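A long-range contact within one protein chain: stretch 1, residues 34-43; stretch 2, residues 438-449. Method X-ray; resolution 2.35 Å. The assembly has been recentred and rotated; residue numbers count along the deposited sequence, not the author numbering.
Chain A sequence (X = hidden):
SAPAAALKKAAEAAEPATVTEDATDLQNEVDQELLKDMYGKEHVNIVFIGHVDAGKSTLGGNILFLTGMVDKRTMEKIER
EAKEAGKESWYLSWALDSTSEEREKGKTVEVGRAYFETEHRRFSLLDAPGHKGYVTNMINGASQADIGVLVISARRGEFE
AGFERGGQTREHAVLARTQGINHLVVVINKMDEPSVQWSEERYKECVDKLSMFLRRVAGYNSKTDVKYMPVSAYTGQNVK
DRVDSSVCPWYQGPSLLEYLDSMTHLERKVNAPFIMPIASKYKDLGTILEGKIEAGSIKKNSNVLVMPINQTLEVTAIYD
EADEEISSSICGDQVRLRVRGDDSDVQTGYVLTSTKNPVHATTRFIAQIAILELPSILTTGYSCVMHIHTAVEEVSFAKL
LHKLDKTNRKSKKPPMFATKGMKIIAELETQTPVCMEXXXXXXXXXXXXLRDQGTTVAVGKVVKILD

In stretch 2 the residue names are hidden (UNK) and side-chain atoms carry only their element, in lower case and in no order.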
ATOM      1  N   LEU A  34     -20.773   2.893  -0.523  1.00 35.43           N
ATOM      2  CA  LEU A  34     -20.578   3.964   0.456  1.00 35.41           C
ATOM      3  C   LEU A  34     -19.222   3.810   1.164  1.00 35.53           C
ATOM      4  O   LEU A  34     -18.771   4.726   1.854  1.00 35.35           O
ATOM      5  CB  LEU A  34     -21.712   3.967   1.494  1.00 35.45           C
ATOM      6  CG  LEU A  34     -21.943   2.698   2.338  1.00 35.52           C
ATOM      7  CD1 LEU A  34     -21.099   2.666   3.636  1.00 34.93           C
ATOM      8  CD2 LEU A  34     -23.432   2.537   2.653  1.00 35.35           C
ATOM      9  N   LEU A  35     -18.602   2.636   0.996  1.00 35.63           N
ATOM     10  CA  LEU A  35     -17.249   2.340   1.463  1.00 35.71           C
ATOM     11  C   LEU A  35     -16.232   3.344   0.929  1.00 36.03           C
ATOM     12  O   LEU A  35     -15.326   3.760   1.647  1.00 35.96           O
ATOM     13  CB  LEU A  35     -16.827   0.938   1.008  1.00 35.59           C
ATOM     14  CG  LEU A  35     -17.631  -0.297   1.425  1.00 35.76           C
ATOM     15  CD1 LEU A  35     -16.922  -1.558   0.929  1.00 36.18           C
ATOM     16  CD2 LEU A  35     -17.876  -0.375   2.936  1.00 35.61           C
ATOM     17  N   LYS A  36     -16.367   3.704  -0.345  1.00 36.33           N
ATOM     18  CA  LYS A  36     -15.572   4.779  -0.932  1.00 36.61           C
ATOM     19  C   LYS A  36     -16.087   6.085  -0.342  1.00 36.79           C
ATOM     20  O   LYS A  36     -17.266   6.171  -0.002  1.00 37.08           O
ATOM     21  CB  LYS A  36     -15.717   4.775  -2.455  1.00 36.66           C
ATOM     22  CG  LYS A  36     -15.222   3.486  -3.122  1.00 37.03           C
ATOM     23  CD  LYS A  36     -15.697   3.370  -4.565  1.00 37.58           C
ATOM     24  CE  LYS A  36     -14.839   4.206  -5.512  1.00 37.77           C
ATOM     25  NZ  LYS A  36     -15.480   4.358  -6.848  1.00 38.01           N
ATOM     26  N   ASP A  37     -15.221   7.089  -0.197  1.00 36.94           N
ATOM     27  CA  ASP A  37     -15.594   8.366   0.447  1.00 36.95           C
ATOM     28  C   ASP A  37     -15.399   8.299   1.961  1.00 36.34           C
ATOM     29  O   ASP A  37     -14.980   9.283   2.576  1.00 36.45           O
ATOM     30  CB  ASP A  37     -17.042   8.782   0.118  1.00 37.45           C
ATOM     31  CG  ASP A  37     -17.327  10.253   0.423  1.00 38.59           C
ATOM     32  OD1 ASP A  37     -18.492  10.666   0.247  1.00 38.46           O
ATOM     33  OD2 ASP A  37     -16.469  11.065   0.835  1.00 40.86           O
ATOM     34  N   MET A  38     -15.721   7.154   2.566  1.00 35.48           N
ATOM     35  CA  MET A  38     -15.269   6.853   3.932  1.00 34.71           C
ATOM     36  C   MET A  38     -13.794   6.395   3.855  1.00 34.35           C
ATOM     37  O   MET A  38     -12.880   7.148   4.196  1.00 34.81           O
ATOM     38  CB  MET A  38     -16.175   5.785   4.583  1.00 34.23           C
ATOM     39  CG  MET A  38     -15.613   5.095   5.857  1.00 33.17           C
ATOM     40  SD  MET A  38     -15.856   6.028   7.387  1.00 26.95           S
ATOM     41  CE  MET A  38     -17.608   5.970   7.559  1.00 27.79           C
ATOM     42  N   TYR A  39     -13.572   5.176   3.381  1.00 33.57           N
ATOM     43  CA  TYR A  39     -12.227   4.638   3.229  1.00 32.94           C
ATOM     44  C   TYR A  39     -11.599   5.162   1.918  1.00 32.69           C
ATOM     45  O   TYR A  39     -11.794   4.586   0.841  1.00 32.66           O
ATOM     46  CB  TYR A  39     -12.259   3.100   3.262  1.00 32.63           C
ATOM     47  CG  TYR A  39     -13.098   2.467   4.382  1.00 32.47           C
ATOM     48  CD1 TYR A  39     -14.149   1.587   4.085  1.00 31.68           C
ATOM     49  CD2 TYR A  39     -12.832   2.726   5.731  1.00 32.04           C
ATOM     50  CE1 TYR A  39     -14.913   0.982   5.100  1.00 30.29           C
ATOM     51  CE2 TYR A  39     -13.607   2.133   6.752  1.00 31.15           C
ATOM     52  CZ  TYR A  39     -14.638   1.259   6.421  1.00 30.32           C
ATOM     53  OH  TYR A  39     -15.385   0.651   7.402  1.00 28.42           O
ATOM     54  N   GLY A  40     -10.859   6.267   2.015  1.00 32.28           N
ATOM     55  CA  GLY A  40     -10.239   6.884   0.851  1.00 31.71           C
ATOM     56  C   GLY A  40      -9.054   6.090   0.315  1.00 31.30           C
ATOM     57  O   GLY A  40      -8.493   5.242   1.032  1.00 31.13           O
ATOM     58  N   LYS A  41      -8.689   6.364  -0.943  1.00 30.11           N
ATOM     59  CA  LYS A  41      -7.519   5.757  -1.593  1.00 29.85           C
ATOM     60  C   LYS A  41      -6.195   5.984  -0.851  1.00 29.99           C
ATOM     61  O   LYS A  41      -5.963   7.046  -0.279  1.00 29.89           O
ATOM     62  CB  LYS A  41      -7.375   6.291  -3.022  1.00 29.60           C
ATOM     63  CG  LYS A  41      -8.466   5.822  -3.968  1.00 28.50           C
ATOM     64  CD  LYS A  41      -8.460   6.604  -5.272  1.00 27.84           C
ATOM     65  CE  LYS A  41      -9.736   6.366  -6.073  1.00 26.51           C
ATOM     66  NZ  LYS A  41      -9.470   5.679  -7.340  1.00 24.74           N
ATOM     67  N   GLU A  42      -5.321   4.980  -0.882  1.00 30.47           N
ATOM     68  CA  GLU A  42      -4.031   5.035  -0.190  1.00 30.68           C
ATOM     69  C   GLU A  42      -3.071   6.011  -0.870  1.00 30.60           C
ATOM     70  O   GLU A  42      -2.842   5.908  -2.057  1.00 30.70           O
ATOM     71  CB  GLU A  42      -3.406   3.633  -0.140  1.00 30.96           C
ATOM     72  CG  GLU A  42      -2.014   3.554   0.492  1.00 31.54           C
ATOM     73  CD  GLU A  42      -1.357   2.182   0.337  1.00 33.57           C
ATOM     74  OE1 GLU A  42      -1.881   1.329  -0.412  1.00 32.87           O
ATOM     75  OE2 GLU A  42      -0.299   1.955   0.969  1.00 33.40           O
ATOM     76  N   HIS A  43      -2.497   6.934  -0.108  1.00 30.61           N
ATOM     77  CA  HIS A  43      -1.537   7.886  -0.646  1.00 31.09           C
ATOM     78  C   HIS A  43      -0.190   7.226  -0.778  1.00 30.99           C
ATOM     79  O   HIS A  43       0.287   6.603   0.168  1.00 31.65           O
ATOM     80  CB  HIS A  43      -1.364   9.092   0.264  1.00 31.17           C
ATOM     81  CG  HIS A  43      -2.543  10.013   0.282  1.00 34.13           C
ATOM     82  ND1 HIS A  43      -3.845   9.559   0.334  1.00 35.90           N
ATOM     83  CD2 HIS A  43      -2.614  11.367   0.283  1.00 35.96           C
ATOM     84  CE1 HIS A  43      -4.665  10.594   0.357  1.00 36.49           C
ATOM     85  NE2 HIS A  43      -3.944  11.700   0.326  1.00 36.54           N
ATOM     86  N   UNK A 438      -4.328   5.488  13.260  1.00 28.70           N
ATOM     87  CA  UNK A 438      -5.114   6.301  12.337  1.00 29.71           C
ATOM     88  C   UNK A 438      -5.221   5.600  10.979  1.00 30.40           C
ATOM     89  O   UNK A 438      -4.227   5.057  10.496  1.00 31.15           O
ATOM     90  c   UNK A 438      -4.452   7.666  12.150  1.00 29.77           C
ATOM     91  n   UNK A 438      -1.500  11.501  11.171  1.00 31.74           N
ATOM     92  c   UNK A 438      -4.343   8.493  13.434  1.00 29.72           C
ATOM     93  n   UNK A 438      -2.912  10.263  12.490  1.00 31.24           N
ATOM     94  c   UNK A 438      -2.674  11.356  11.774  1.00 31.48           C
ATOM     95  c   UNK A 438      -4.161   9.976  13.188  1.00 30.57           C
ATOM     96  n   UNK A 438      -3.589  12.311  11.658  1.00 33.28           N
ATOM     97  N   UNK A 439      -6.410   5.600  10.374  1.00 30.67           N
ATOM     98  CA  UNK A 439      -6.607   5.070   9.020  1.00 30.63           C
ATOM     99  C   UNK A 439      -5.616   5.709   8.050  1.00 31.58           C
ATOM    100  O   UNK A 439      -5.086   5.050   7.155  1.00 31.96           O
ATOM    101  c   UNK A 439      -8.369   4.817   7.178  1.00 28.42           C
ATOM    102  c   UNK A 439      -8.970   2.968   5.727  1.00 26.27           C
ATOM    103  c   UNK A 439      -8.357   5.657   6.072  1.00 27.06           C
ATOM    104  c   UNK A 439      -8.681   3.469   6.993  1.00 26.55           C
ATOM    105  c   UNK A 439      -8.656   5.161   4.793  1.00 25.99           C
ATOM    106  c   UNK A 439      -8.964   3.814   4.623  1.00 24.98           C
ATOM    107  c   UNK A 439      -8.044   5.352   8.557  1.00 30.36           C
ATOM    108  N   UNK A 440      -5.404   7.010   8.249  1.00 32.25           N
ATOM    109  CA  UNK A 440      -4.480   7.851   7.494  1.00 32.20           C
ATOM    110  C   UNK A 440      -3.043   7.305   7.499  1.00 32.18           C
ATOM    111  O   UNK A 440      -2.302   7.478   6.525  1.00 31.93           O
ATOM    112  o   UNK A 440      -2.993  12.600   7.633  1.00 36.98           O
ATOM    113  c   UNK A 440      -4.508   9.258   8.125  1.00 32.43           C
ATOM    114  c   UNK A 440      -3.509  10.269   7.569  1.00 33.96           C
ATOM    115  c   UNK A 440      -3.677  11.679   8.143  1.00 35.67           C
ATOM    116  o   UNK A 440      -4.479  11.880   9.093  1.00 35.35           O
ATOM    117  N   UNK A 441      -2.651   6.667   8.598  1.00 31.91           N
ATOM    118  CA  UNK A 441      -1.280   6.167   8.761  1.00 32.25           C
ATOM    119  C   UNK A 441      -1.111   4.718   8.272  1.00 31.91           C
ATOM    120  O   UNK A 441      -0.196   4.418   7.500  1.00 31.92           O
ATOM    121  c   UNK A 441      -0.839   6.297  10.228  1.00 32.31           C
ATOM    122  o   UNK A 441      -0.693   8.644   9.808  1.00 34.59           O
ATOM    123  c   UNK A 441      -0.697   7.748  10.676  1.00 33.25           C
ATOM    124  o   UNK A 441      -0.590   8.099  11.877  1.00 34.81           O
ATOM    125  N   UNK A 442      -1.996   3.841   8.738  1.00 31.65           N
ATOM    126  CA  UNK A 442      -2.035   2.438   8.354  1.00 31.47           C
ATOM    127  C   UNK A 442      -3.507   2.018   8.214  1.00 31.65           C
ATOM    128  O   UNK A 442      -4.187   1.715   9.199  1.00 31.66           O
ATOM    129  c   UNK A 442      -1.312   1.572   9.397  1.00 31.70           C
ATOM    130  c   UNK A 442       0.278   2.908  10.830  1.00 31.46           C
ATOM    131  c   UNK A 442       1.546   3.353  11.171  1.00 31.05           C
ATOM    132  c   UNK A 442       2.456   2.062   9.387  1.00 31.15           C
ATOM    133  c   UNK A 442       1.191   1.618   9.063  1.00 30.89           C
ATOM    134  c   UNK A 442       0.078   2.045   9.768  1.00 31.11           C
ATOM    135  o   UNK A 442       3.885   3.365  10.747  1.00 32.75           O
ATOM    136  c   UNK A 442       2.629   2.922  10.439  1.00 31.34           C
ATOM    137  N   UNK A 443      -3.989   2.004   6.980  1.00 32.14           N
ATOM    138  CA  UNK A 443      -5.405   1.786   6.677  1.00 32.63           C
ATOM    139  C   UNK A 443      -6.065   0.628   7.429  1.00 33.27           C
ATOM    140  O   UNK A 443      -7.036   0.856   8.147  1.00 34.32           O
ATOM    141  c   UNK A 443      -5.935   2.855   2.978  1.00 34.49           C
ATOM    142  o   UNK A 443      -5.950   1.779   2.376  1.00 36.90           O
ATOM    143  c   UNK A 443      -5.600   1.622   5.166  1.00 32.47           C
ATOM    144  c   UNK A 443      -5.396   2.921   4.398  1.00 32.85           C
ATOM    145  n   UNK A 443      -6.368   4.003   2.434  1.00 32.10           N
ATOM    146  N   UNK A 444      -5.550  -0.592   7.290  1.00 33.61           N
ATOM    147  CA  UNK A 444      -6.172  -1.762   7.915  1.00 33.95           C
ATOM    148  C   UNK A 444      -6.070  -1.749   9.436  1.00 33.71           C
ATOM    149  O   UNK A 444      -6.771  -2.510  10.091  1.00 34.01           O
ATOM    150  o   UNK A 444      -7.235  -3.958   1.915  1.00 40.65           O
ATOM    151  c   UNK A 444      -6.045  -3.323   5.907  1.00 36.48           C
ATOM    152  c   UNK A 444      -7.146  -4.134   5.601  1.00 38.56           C
ATOM    153  c   UNK A 444      -5.743  -2.942   3.509  1.00 38.28           C
ATOM    154  c   UNK A 444      -5.352  -2.731   4.835  1.00 38.35           C
ATOM    155  c   UNK A 444      -6.844  -3.746   3.229  1.00 39.53           C
ATOM    156  c   UNK A 444      -5.617  -3.076   7.352  1.00 34.17           C
ATOM    157  c   UNK A 444      -7.547  -4.345   4.259  1.00 38.60           C
ATOM    158  N   UNK A 445      -5.209  -0.899   9.993  1.00 33.31           N
ATOM    159  CA  UNK A 445      -5.121  -0.737  11.445  1.00 32.99           C
ATOM    160  C   UNK A 445      -6.111   0.307  11.988  1.00 33.59           C
ATOM    161  O   UNK A 445      -6.311   0.402  13.204  1.00 33.44           O
ATOM    162  c   UNK A 445      -3.051  -3.109  13.423  1.00 22.24           C
ATOM    163  s   UNK A 445      -3.052  -3.077  11.759  1.00 20.84           S
ATOM    164  c   UNK A 445      -2.617  -1.390  11.506  1.00 29.90           C
ATOM    165  c   UNK A 445      -3.695  -0.361  11.870  1.00 32.40           C
ATOM    166  N   UNK A 446      -6.718   1.085  11.093  1.00 33.73           N
ATOM    167  CA  UNK A 446      -7.713   2.076  11.475  1.00 33.85           C
ATOM    168  C   UNK A 446      -9.106   1.887  10.884  1.00 34.04           C
ATOM    169  O   UNK A 446      -9.960   2.731  11.085  1.00 34.23           O
ATOM    170  N   UNK A 447      -9.345   0.784  10.177  1.00 34.33           N
ATOM    171  CA  UNK A 447     -10.628   0.539   9.518  1.00 34.66           C
ATOM    172  C   UNK A 447     -11.463  -0.489  10.292  1.00 34.99           C
ATOM    173  O   UNK A 447     -10.967  -1.573  10.572  1.00 34.70           O
ATOM    174  n   UNK A 447     -11.616  -0.570   2.976  1.00 35.15           N
ATOM    175  c   UNK A 447     -10.364   0.031   8.098  1.00 34.73           C
ATOM    176  c   UNK A 447     -11.399  -0.376   5.806  1.00 34.96           C
ATOM    177  c   UNK A 447     -12.548  -1.131   3.741  1.00 35.36           C
ATOM    178  n   UNK A 447     -13.567  -1.760   3.168  1.00 35.88           N
ATOM    179  n   UNK A 447     -12.473  -1.050   5.073  1.00 35.04           N
ATOM    180  c   UNK A 447     -11.592  -0.401   7.325  1.00 34.88           C
ATOM    181  N   UNK A 448     -12.728  -0.169  10.605  1.00 35.35           N
ATOM    182  CA  UNK A 448     -13.570  -1.053  11.436  1.00 35.46           C
ATOM    183  C   UNK A 448     -15.072  -1.180  11.077  1.00 35.96           C
ATOM    184  O   UNK A 448     -15.680  -0.267  10.510  1.00 35.95           O
ATOM    185  c   UNK A 448     -13.786   0.720  13.241  1.00 35.18           C
ATOM    186  c   UNK A 448     -13.414  -0.686  12.908  1.00 35.12           C
ATOM    187  c   UNK A 448     -14.492   3.314  13.960  1.00 34.69           C
ATOM    188  c   UNK A 448     -15.456   2.324  13.906  1.00 34.91           C
ATOM    189  c   UNK A 448     -15.106   1.037  13.556  1.00 35.23           C
ATOM    190  c   UNK A 448     -12.820   1.717  13.313  1.00 34.16           C
ATOM    191  c   UNK A 448     -13.168   3.015  13.665  1.00 34.07           C
ATOM    192  N   UNK A 449     -15.648  -2.338  11.416  1.00 36.33           N
ATOM    193  CA  UNK A 449     -17.083  -2.599  11.257  1.00 36.74           C
ATOM    194  C   UNK A 449     -17.750  -3.047  12.581  1.00 36.78           C
ATOM    195  O   UNK A 449     -17.189  -3.849  13.333  1.00 36.91           O
ATOM    196  o   UNK A 449     -17.466  -4.972  10.694  1.00 37.54           O
ATOM    197  c   UNK A 449     -16.161  -3.790   9.199  1.00 36.86           C
ATOM    198  c   UNK A 449     -17.340  -3.656  10.136  1.00 36.94           C
TER

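Position 438 carries three carbons, a nitrogen, and a carbon bearing two more nitrogens, a guanidinium on an unbranched chain whose atoms are out of reach of stretch 1: Arg438.

Position 439 has one carbon leading into a ring of six carbons with no heteroatom. Its CA-to-CB bond points toward stretch 1, and the ring meets Tyr39 and Gly40, one ring carbon lying 3.6 Å from Tyr39 CB and another 3.7 Å from Gly40 N. This is Phe439, and the two atoms are Phe439 CZ and Phe439 CE2 respectively. The two aromatic planes are inclined at 40° with centroids 5.8 Å apart, an oblique apolar packing.

Position 440 shows three carbons, the third carrying two oxygens, and touches nothing on stretch 1; this is Glu440. Glu440 OE1 is 2.7 Å from Arg438 NH1, but well out of the guanidinium plane, so the salt bridge rests on charge alone.

Position 441 has two carbons, the second with two oxygens, one methylene fewer than Glu440: Asp441. Arg438 NE donates to Asp441 OD2 at 3.2 Å within a salt bridge, so this acid is engaged inside its own stretch.

Position 442 is a carbon followed by a six-carbon ring bearing one oxygen, out of reach of stretch 1, hence Tyr442.

Position 443 has three carbons, the third carrying two further atoms, one oxygen and one nitrogen. The terminal nitrogen sits 2.8 Å from Gly40 O and 3.9 Å from Glu42 CB. The carboxamide on this chain length makes it Gln443. Gln443 NE2 donates to Gly40 O, but the N-H...O angle of 119° marks the hydrogen bond as weak despite the short distance.

Position 444 again has a hydroxylated six-membered ring on one carbon, without contact across the interface: Tyr444. At 445 two carbons, a sulfur and a terminal carbon run unbranched, buried and likewise remote: Met445. Position 446 has no side-chain atoms and is Gly446; an ideal CB there would come within 2.4 Å of Phe439 N, a clash within stretch 2 itself.

Position 447 repeats the pattern of three carbons, nitrogen and a carbon with two nitrogens. The chain extends across the Tyr39 ring, and its planar end group lies flat on that ring, planes at 8° and centres 3.7 Å apart. This is Arg447, with chi1 to chi3 all t. Arg447 CZ is 3.2 Å from Tyr39 CD1, and Arg447 CD stands 3.4 Å from the centroid of the Tyr39 ring, only 10° off the normal, adding a CH-pi contact.

Position 448 has one carbon and an all-carbon six-membered ring. Its CA-to-CB bond points away, and its backbone makes the contact: this is Phe448, and Tyr39 OH donates a weak hydrogen bond to Phe448 O at 3.3 Å. Position 449 has one carbon carrying an oxygen and a carbon, a beta-branched Thr449.

The contact therefore centres on Tyr39, which has the largest covered area of any residue here. Arg447 covers one ring face through cation-pi and CH-pi contacts, Phe439 packs obliquely, and the hydroxyl reaches the Phe448 carbonyl near the ring plane. Gln443 adds a separate polar tie to the Gly40 backbone.

Stretch 2 (438-449) RFEDYQYMGRFT
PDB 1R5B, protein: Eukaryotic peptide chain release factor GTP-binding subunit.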